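Local coordinates for protein pectate lyase II (Xanthomonas campestris pv. campestris, PDB 2QY1) that probably cleaves pectate, the polygalacturonate of plant cell walls, by an eliminative lyase reaction, as a secreted member of polysaccharide lyase family 1, at residues Gly78-Val90 with Asn101-Ser115. The protein carries 2 engineered substitutions. Numbering follows the deposited sequence.
Sequences GANGSAANFGIRV and NMTIGLLQGGEDADS
Met102 curls its thioether back over the neighbouring coil: bends at chi2 (-69°) and chi3 (-81°) carry CE to 3.9 Å from Ala84 CB, with Phe86 CE1 and Ile88 CD1 close by. An unbranched, flexible chain suits this inward-facing site, which Tyr43 of the coil before also helps to line. Ala84 CB in turn lies over one face of the Phe86 ring, near its rim, where a methyl group is small enough to fit. Ala84 bridges to Ile104 through two nearly straight backbone bonds, its N to Thr103 O at 2.7 Å and its O receiving Gly105 N at 3.3 Å. This is the lateral stacking of successive coils in the right-handed parallel beta-helix of pectate lyases, and Ile88 N continues it into the next sheet by bonding Ser115 O at 2.8 Å. Gly87, with no side chain, lets its CA come to 3.2 Å from Ser115 O, with Asp114 O and Leu107 CD1 also bordering it. Leu107 CD2 reaches the backbone between Asn85 and Phe86, 3.4 Å from Phe86 N. Just before the type II turn of Ala79 to Ser82, Asn101 ND2 donates to Gly78 O at 2.9 Å, approaching from above the carbonyl plane, while Asn101 OD1 accepts from Gly325 N. Two waters join Ser82 to Thr103, one linking hydroxyl to amide, the other Ser82 O to Thr103 OG1.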
ATOM      1  N   GLY A  78     -12.831   5.464  -8.132  1.00 22.03           N
ATOM      2  CA  GLY A  78     -14.105   5.384  -7.441  1.00 21.89           C
ATOM      3  C   GLY A  78     -14.811   6.725  -7.473  1.00 21.70           C
ATOM      4  O   GLY A  78     -14.191   7.770  -7.259  1.00 21.60           O
ATOM      5  N   ALA A  79     -16.106   6.696  -7.767  1.00 21.64           N
ATOM      6  CA  ALA A  79     -16.941   7.888  -7.644  1.00 21.78           C
ATOM      7  C   ALA A  79     -17.090   8.213  -6.159  1.00 21.82           C
ATOM      8  O   ALA A  79     -16.889   7.340  -5.306  1.00 21.55           O
ATOM      9  CB  ALA A  79     -18.305   7.655  -8.289  1.00 21.73           C
ATOM     10  N   ASN A  80     -17.403   9.467  -5.844  1.00 21.74           N
ATOM     11  CA  ASN A  80     -17.665   9.845  -4.462  1.00 21.86           C
ATOM     12  C   ASN A  80     -18.801   8.996  -3.908  1.00 21.52           C
ATOM     13  O   ASN A  80     -19.855   8.865  -4.541  1.00 21.43           O
ATOM     14  CB  ASN A  80     -18.007  11.332  -4.346  1.00 22.09           C
ATOM     15  CG  ASN A  80     -18.218  11.773  -2.903  1.00 23.62           C
ATOM     16  OD1 ASN A  80     -17.262  12.078  -2.183  1.00 25.29           O
ATOM     17  ND2 ASN A  80     -19.475  11.816  -2.477  1.00 24.49           N
ATOM     18  N   GLY A  81     -18.569   8.406  -2.741  1.00 21.07           N
ATOM     19  CA  GLY A  81     -19.575   7.589  -2.076  1.00 20.76           C
ATOM     20  C   GLY A  81     -19.561   6.130  -2.489  1.00 20.57           C
ATOM     21  O   GLY A  81     -20.291   5.320  -1.913  1.00 20.55           O
ATOM     22  N   SER A  82     -18.741   5.792  -3.485  1.00 20.26           N
ATOM     23  CA  SER A  82     -18.629   4.410  -3.958  1.00 20.13           C
ATOM     24  C   SER A  82     -17.895   3.536  -2.951  1.00 20.01           C
ATOM     25  O   SER A  82     -17.028   4.011  -2.216  1.00 19.96           O
ATOM     26  CB  SER A  82     -17.931   4.339  -5.323  1.00 20.17           C
ATOM     27  OG  SER A  82     -16.560   4.694  -5.229  1.00 20.31           O
ATOM     28  N   ALA A  83     -18.254   2.257  -2.924  1.00 19.84           N
ATOM     29  CA  ALA A  83     -17.612   1.284  -2.052  1.00 19.58           C
ATOM     30  C   ALA A  83     -17.566  -0.073  -2.743  1.00 19.58           C
ATOM     31  O   ALA A  83     -18.531  -0.476  -3.407  1.00 19.49           O
ATOM     32  CB  ALA A  83     -18.351   1.189  -0.726  1.00 19.61           C
ATOM     33  N   ALA A  84     -16.440  -0.765  -2.574  1.00 19.31           N
ATOM     34  CA  ALA A  84     -16.190  -2.054  -3.212  1.00 19.07           C
ATOM     35  C   ALA A  84     -15.933  -3.154  -2.190  1.00 19.00           C
ATOM     36  O   ALA A  84     -15.208  -2.947  -1.217  1.00 18.79           O
ATOM     37  CB  ALA A  84     -14.995  -1.943  -4.154  1.00 19.18           C
ATOM     38  N   ASN A  85     -16.538  -4.315  -2.427  1.00 18.88           N
ATOM     39  CA  ASN A  85     -16.213  -5.545  -1.712  1.00 18.81           C
ATOM     40  C   ASN A  85     -15.428  -6.478  -2.639  1.00 18.78           C
ATOM     41  O   ASN A  85     -15.610  -7.698  -2.636  1.00 18.70           O
ATOM     42  CB  ASN A  85     -17.487  -6.217  -1.192  1.00 18.86           C
ATOM     43  CG  ASN A  85     -17.207  -7.341  -0.201  1.00 18.79           C
ATOM     44  OD1 ASN A  85     -16.472  -7.167   0.777  1.00 19.60           O
ATOM     45  ND2 ASN A  85     -17.797  -8.497  -0.451  1.00 18.07           N
ATOM     46  N   PHE A  86     -14.562  -5.874  -3.447  1.00 18.87           N
ATOM     47  CA  PHE A  86     -13.651  -6.609  -4.321  1.00 19.11           C
ATOM     48  C   PHE A  86     -12.296  -5.911  -4.345  1.00 19.24           C
ATOM     49  O   PHE A  86     -12.216  -4.697  -4.145  1.00 19.41           O
ATOM     50  CB  PHE A  86     -14.221  -6.752  -5.744  1.00 18.85           C
ATOM     51  CG  PHE A  86     -14.511  -5.439  -6.430  1.00 19.20           C
ATOM     52  CD1 PHE A  86     -13.512  -4.765  -7.131  1.00 18.80           C
ATOM     53  CD2 PHE A  86     -15.789  -4.884  -6.388  1.00 18.90           C
ATOM     54  CE1 PHE A  86     -13.781  -3.555  -7.769  1.00 20.19           C
ATOM     55  CE2 PHE A  86     -16.067  -3.676  -7.026  1.00 18.86           C
ATOM     56  CZ  PHE A  86     -15.062  -3.010  -7.716  1.00 19.42           C
ATOM     57  N   GLY A  87     -11.241  -6.688  -4.577  1.00 19.48           N
ATOM     58  CA  GLY A  87      -9.886  -6.159  -4.682  1.00 19.83           C
ATOM     59  C   GLY A  87      -9.460  -5.927  -6.118  1.00 19.96           C
ATOM     60  O   GLY A  87     -10.197  -6.246  -7.055  1.00 19.44           O
ATOM     61  N   ILE A  88      -8.265  -5.364  -6.284  1.00 20.24           N
ATOM     62  CA  ILE A  88      -7.717  -5.051  -7.605  1.00 20.72           C
ATOM     63  C   ILE A  88      -6.299  -5.596  -7.707  1.00 20.99           C
ATOM     64  O   ILE A  88      -5.507  -5.486  -6.763  1.00 20.99           O
ATOM     65  CB  ILE A  88      -7.707  -3.526  -7.895  1.00 20.88           C
ATOM     66  CG1 ILE A  88      -9.128  -2.950  -7.857  1.00 20.88           C
ATOM     67  CG2 ILE A  88      -7.066  -3.229  -9.261  1.00 20.66           C
ATOM     68  CD1 ILE A  88      -9.175  -1.433  -7.694  1.00 21.28           C
ATOM     69  N   ARG A  89      -5.992  -6.177  -8.859  1.00 20.92           N
ATOM     70  CA  ARG A  89      -4.687  -6.758  -9.113  1.00 21.25           C
ATOM     71  C   ARG A  89      -4.111  -6.219 -10.421  1.00 20.56           C
ATOM     72  O   ARG A  89      -4.780  -6.237 -11.452  1.00 20.66           O
ATOM     73  CB  ARG A  89      -4.845  -8.268  -9.190  1.00 21.64           C
ATOM     74  CG  ARG A  89      -3.605  -9.058  -8.946  1.00 24.02           C
ATOM     75  CD  ARG A  89      -3.972 -10.526  -9.068  1.00 27.21           C
ATOM     76  NE  ARG A  89      -2.800 -11.378  -9.165  1.00 29.11           N
ATOM     77  CZ  ARG A  89      -2.785 -12.568  -9.752  1.00 29.77           C
ATOM     78  NH1 ARG A  89      -1.662 -13.266  -9.782  1.00 30.41           N
ATOM     79  NH2 ARG A  89      -3.886 -13.058 -10.312  1.00 30.48           N
ATOM     80  N   VAL A  90      -2.874  -5.732 -10.372  1.00 20.26           N
ATOM     81  CA  VAL A  90      -2.160  -5.303 -11.580  1.00 19.90           C
ATOM     82  C   VAL A  90      -0.957  -6.221 -11.775  1.00 19.84           C
ATOM     83  O   VAL A  90      -0.081  -6.300 -10.916  1.00 19.55           O
ATOM     84  CB  VAL A  90      -1.716  -3.822 -11.516  1.00 19.79           C
ATOM     85  CG1 VAL A  90      -1.028  -3.416 -12.811  1.00 19.68           C
ATOM     86  CG2 VAL A  90      -2.912  -2.910 -11.251  1.00 19.94           C
ATOM     87  N   ASN A 101      -9.403   6.829  -5.205  1.00 20.36           N
ATOM     88  CA  ASN A 101     -10.719   7.067  -4.583  1.00 20.19           C
ATOM     89  C   ASN A 101     -11.596   5.820  -4.400  1.00 20.18           C
ATOM     90  O   ASN A 101     -12.831   5.913  -4.380  1.00 20.21           O
ATOM     91  CB  ASN A 101     -11.484   8.178  -5.326  1.00 20.27           C
ATOM     92  CG  ASN A 101     -12.375   8.999  -4.403  1.00 20.58           C
ATOM     93  OD1 ASN A 101     -11.940   9.457  -3.346  1.00 21.28           O
ATOM     94  ND2 ASN A 101     -13.626   9.194  -4.808  1.00 20.19           N
ATOM     95  N   MET A 102     -10.960   4.654  -4.273  1.00 19.83           N
ATOM     96  CA  MET A 102     -11.690   3.418  -4.004  1.00 19.79           C
ATOM     97  C   MET A 102     -11.782   3.161  -2.507  1.00 19.89           C
ATOM     98  O   MET A 102     -10.811   3.357  -1.774  1.00 19.82           O
ATOM     99  CB  MET A 102     -11.026   2.216  -4.688  1.00 19.58           C
ATOM    100  CG  MET A 102     -11.102   2.223  -6.210  1.00 19.73           C
ATOM    101  SD  MET A 102     -12.771   1.963  -6.834  1.00 19.63           S
ATOM    102  CE  MET A 102     -12.899   0.176  -6.713  1.00 17.93           C
ATOM    103  N   THR A 103     -12.960   2.736  -2.062  1.00 20.07           N
ATOM    104  CA  THR A 103     -13.152   2.267  -0.696  1.00 20.03           C
ATOM    105  C   THR A 103     -13.315   0.753  -0.759  1.00 20.24           C
ATOM    106  O   THR A 103     -14.306   0.245  -1.299  1.00 20.24           O
ATOM    107  CB  THR A 103     -14.361   2.949  -0.023  1.00 20.11           C
ATOM    108  OG1 THR A 103     -14.130   4.362   0.044  1.00 19.55           O
ATOM    109  CG2 THR A 103     -14.578   2.414   1.386  1.00 20.02           C
ATOM    110  N   ILE A 104     -12.320   0.049  -0.220  1.00 20.16           N
ATOM    111  CA  ILE A 104     -12.204  -1.403  -0.342  1.00 19.99           C
ATOM    112  C   ILE A 104     -12.206  -2.026   1.059  1.00 20.10           C
ATOM    113  O   ILE A 104     -11.282  -1.807   1.845  1.00 20.17           O
ATOM    114  CB  ILE A 104     -10.909  -1.796  -1.117  1.00 20.23           C
ATOM    115  CG1 ILE A 104     -10.896  -1.154  -2.517  1.00 19.69           C
ATOM    116  CG2 ILE A 104     -10.766  -3.320  -1.213  1.00 19.70           C
ATOM    117  CD1 ILE A 104      -9.589  -1.316  -3.288  1.00 19.96           C
ATOM    118  N   GLY A 105     -13.248  -2.796   1.372  1.00 19.74           N
ATOM    119  CA  GLY A 105     -13.407  -3.314   2.727  1.00 19.31           C
ATOM    120  C   GLY A 105     -13.833  -4.762   2.865  1.00 19.08           C
ATOM    121  O   GLY A 105     -14.579  -5.287   2.034  1.00 18.90           O
ATOM    122  N   LEU A 106     -13.338  -5.396   3.930  1.00 18.72           N
ATOM    123  CA  LEU A 106     -13.783  -6.716   4.385  1.00 18.46           C
ATOM    124  C   LEU A 106     -13.899  -7.756   3.267  1.00 18.37           C
ATOM    125  O   LEU A 106     -14.948  -8.390   3.088  1.00 18.43           O
ATOM    126  CB  LEU A 106     -15.099  -6.588   5.163  1.00 18.30           C
ATOM    127  CG  LEU A 106     -15.021  -5.833   6.495  1.00 18.47           C
ATOM    128  CD1 LEU A 106     -16.400  -5.325   6.902  1.00 18.34           C
ATOM    129  CD2 LEU A 106     -14.420  -6.721   7.586  1.00 18.37           C
ATOM    130  N   LEU A 107     -12.804  -7.931   2.534  1.00 18.31           N
ATOM    131  CA  LEU A 107     -12.783  -8.802   1.358  1.00 18.32           C
ATOM    132  C   LEU A 107     -12.831 -10.285   1.700  1.00 18.38           C
ATOM    133  O   LEU A 107     -12.303 -10.718   2.725  1.00 18.32           O
ATOM    134  CB  LEU A 107     -11.549  -8.518   0.498  1.00 18.35           C
ATOM    135  CG  LEU A 107     -11.343  -7.102  -0.037  1.00 18.31           C
ATOM    136  CD1 LEU A 107     -10.085  -7.054  -0.873  1.00 19.14           C
ATOM    137  CD2 LEU A 107     -12.536  -6.644  -0.852  1.00 17.84           C
ATOM    138  N   GLN A 108     -13.473 -11.042   0.816  1.00 18.40           N
ATOM    139  CA  GLN A 108     -13.505 -12.497   0.863  1.00 18.24           C
ATOM    140  C   GLN A 108     -12.162 -13.052   0.392  1.00 18.23           C
ATOM    141  O   GLN A 108     -11.464 -12.413  -0.400  1.00 18.53           O
ATOM    142  CB  GLN A 108     -14.617 -13.029  -0.054  1.00 18.25           C
ATOM    143  CG  GLN A 108     -16.022 -12.503   0.269  1.00 17.98           C
ATOM    144  CD  GLN A 108     -17.108 -12.996  -0.686  1.00 18.63           C
ATOM    145  OE1 GLN A 108     -18.279 -12.646  -0.524  1.00 19.53           O
ATOM    146  NE2 GLN A 108     -16.733 -13.813  -1.667  1.00 17.91           N
ATOM    147  N   GLY A 109     -11.806 -14.240   0.872  1.00 18.19           N
ATOM    148  CA  GLY A 109     -10.666 -14.964   0.317  1.00 18.27           C
ATOM    149  C   GLY A 109      -9.582 -15.351   1.301  1.00 18.36           C
ATOM    150  O   GLY A 109      -8.766 -16.223   1.006  1.00 18.02           O
ATOM    151  N   GLY A 110      -9.563 -14.697   2.462  1.00 18.46           N
ATOM    152  CA  GLY A 110      -8.558 -14.973   3.487  1.00 18.78           C
ATOM    153  C   GLY A 110      -7.177 -14.603   2.992  1.00 18.97           C
ATOM    154  O   GLY A 110      -6.907 -13.435   2.720  1.00 18.85           O
ATOM    155  N   GLU A 111      -6.313 -15.604   2.846  1.00 19.36           N
ATOM    156  CA  GLU A 111      -4.971 -15.383   2.305  1.00 20.03           C
ATOM    157  C   GLU A 111      -5.019 -14.829   0.872  1.00 20.07           C
ATOM    158  O   GLU A 111      -4.077 -14.186   0.415  1.00 19.92           O
ATOM    159  CB  GLU A 111      -4.148 -16.672   2.366  1.00 20.33           C
ATOM    160  CG  GLU A 111      -2.649 -16.425   2.398  1.00 22.27           C
ATOM    161  CD  GLU A 111      -1.837 -17.658   2.757  1.00 23.79           C
ATOM    162  OE1 GLU A 111      -2.397 -18.772   2.808  1.00 24.11           O
ATOM    163  OE2 GLU A 111      -0.620 -17.503   2.988  1.00 26.06           O
ATOM    164  N   ASP A 112      -6.133 -15.064   0.185  1.00 20.47           N
ATOM    165  CA  ASP A 112      -6.349 -14.548  -1.172  1.00 20.90           C
ATOM    166  C   ASP A 112      -7.080 -13.204  -1.222  1.00 21.62           C
ATOM    167  O   ASP A 112      -7.352 -12.682  -2.308  1.00 21.86           O
ATOM    168  CB  ASP A 112      -7.101 -15.588  -2.002  1.00 20.80           C
ATOM    169  CG  ASP A 112      -6.356 -16.905  -2.086  1.00 20.58           C
ATOM    170  OD1 ASP A 112      -5.127 -16.879  -2.315  1.00 21.27           O
ATOM    171  OD2 ASP A 112      -6.993 -17.959  -1.913  1.00 20.37           O
ATOM    172  N   ALA A 113      -7.388 -12.643  -0.056  1.00 22.11           N
ATOM    173  CA  ALA A 113      -8.139 -11.386   0.030  1.00 22.94           C
ATOM    174  C   ALA A 113      -7.256 -10.138  -0.100  1.00 23.33           C
ATOM    175  O   ALA A 113      -7.245  -9.283   0.788  1.00 24.12           O
ATOM    176  CB  ALA A 113      -8.951 -11.342   1.328  1.00 22.69           C
ATOM    177  N   ASP A 114      -6.512 -10.034  -1.197  0.50 23.50           N
ATOM    178  CA  ASP A 114      -5.648  -8.875  -1.421  0.50 23.57           C
ATOM    179  C   ASP A 114      -6.470  -7.696  -1.925  0.50 23.44           C
ATOM    180  O   ASP A 114      -7.279  -7.839  -2.842  0.50 23.43           O
ATOM    181  CB  ASP A 114      -4.517  -9.204  -2.402  0.50 23.66           C
ATOM    182  CG  ASP A 114      -3.221  -8.464  -2.078  0.50 23.72           C
ATOM    183  OD1 ASP A 114      -2.146  -9.099  -2.154  0.50 24.08           O
ATOM    184  OD2 ASP A 114      -3.270  -7.258  -1.748  0.50 23.17           O
ATOM    185  N   SER A 115      -6.262  -6.538  -1.306  1.00 23.49           N
ATOM    186  CA  SER A 115      -7.018  -5.326  -1.619  1.00 23.30           C
ATOM    187  C   SER A 115      -6.492  -4.654  -2.883  1.00 22.83           C
ATOM    188  O   SER A 115      -7.219  -4.500  -3.861  1.00 22.45           O
ATOM    189  CB  SER A 115      -7.013  -4.355  -0.436  1.00 23.46           C
ATOM    190  OG  SER A 115      -7.711  -4.898   0.672  1.00 24.66           O
TER
HETATM  191  O   HOH W   1     -14.316  12.146  -3.238  1.00  6.92           O
HETATM  192  O   HOH W   2     -14.963   2.475  -4.331  1.00  7.01           O
HETATM  193  O   HOH W   3     -14.887   5.641  -2.407  1.00  9.40           O
HETATM  194  O   HOH W   4     -14.359  -9.903  -1.630  1.00  9.57           O
HETATM  195  O   HOH W   5      -5.863  -7.633  -5.301  1.00 27.78           O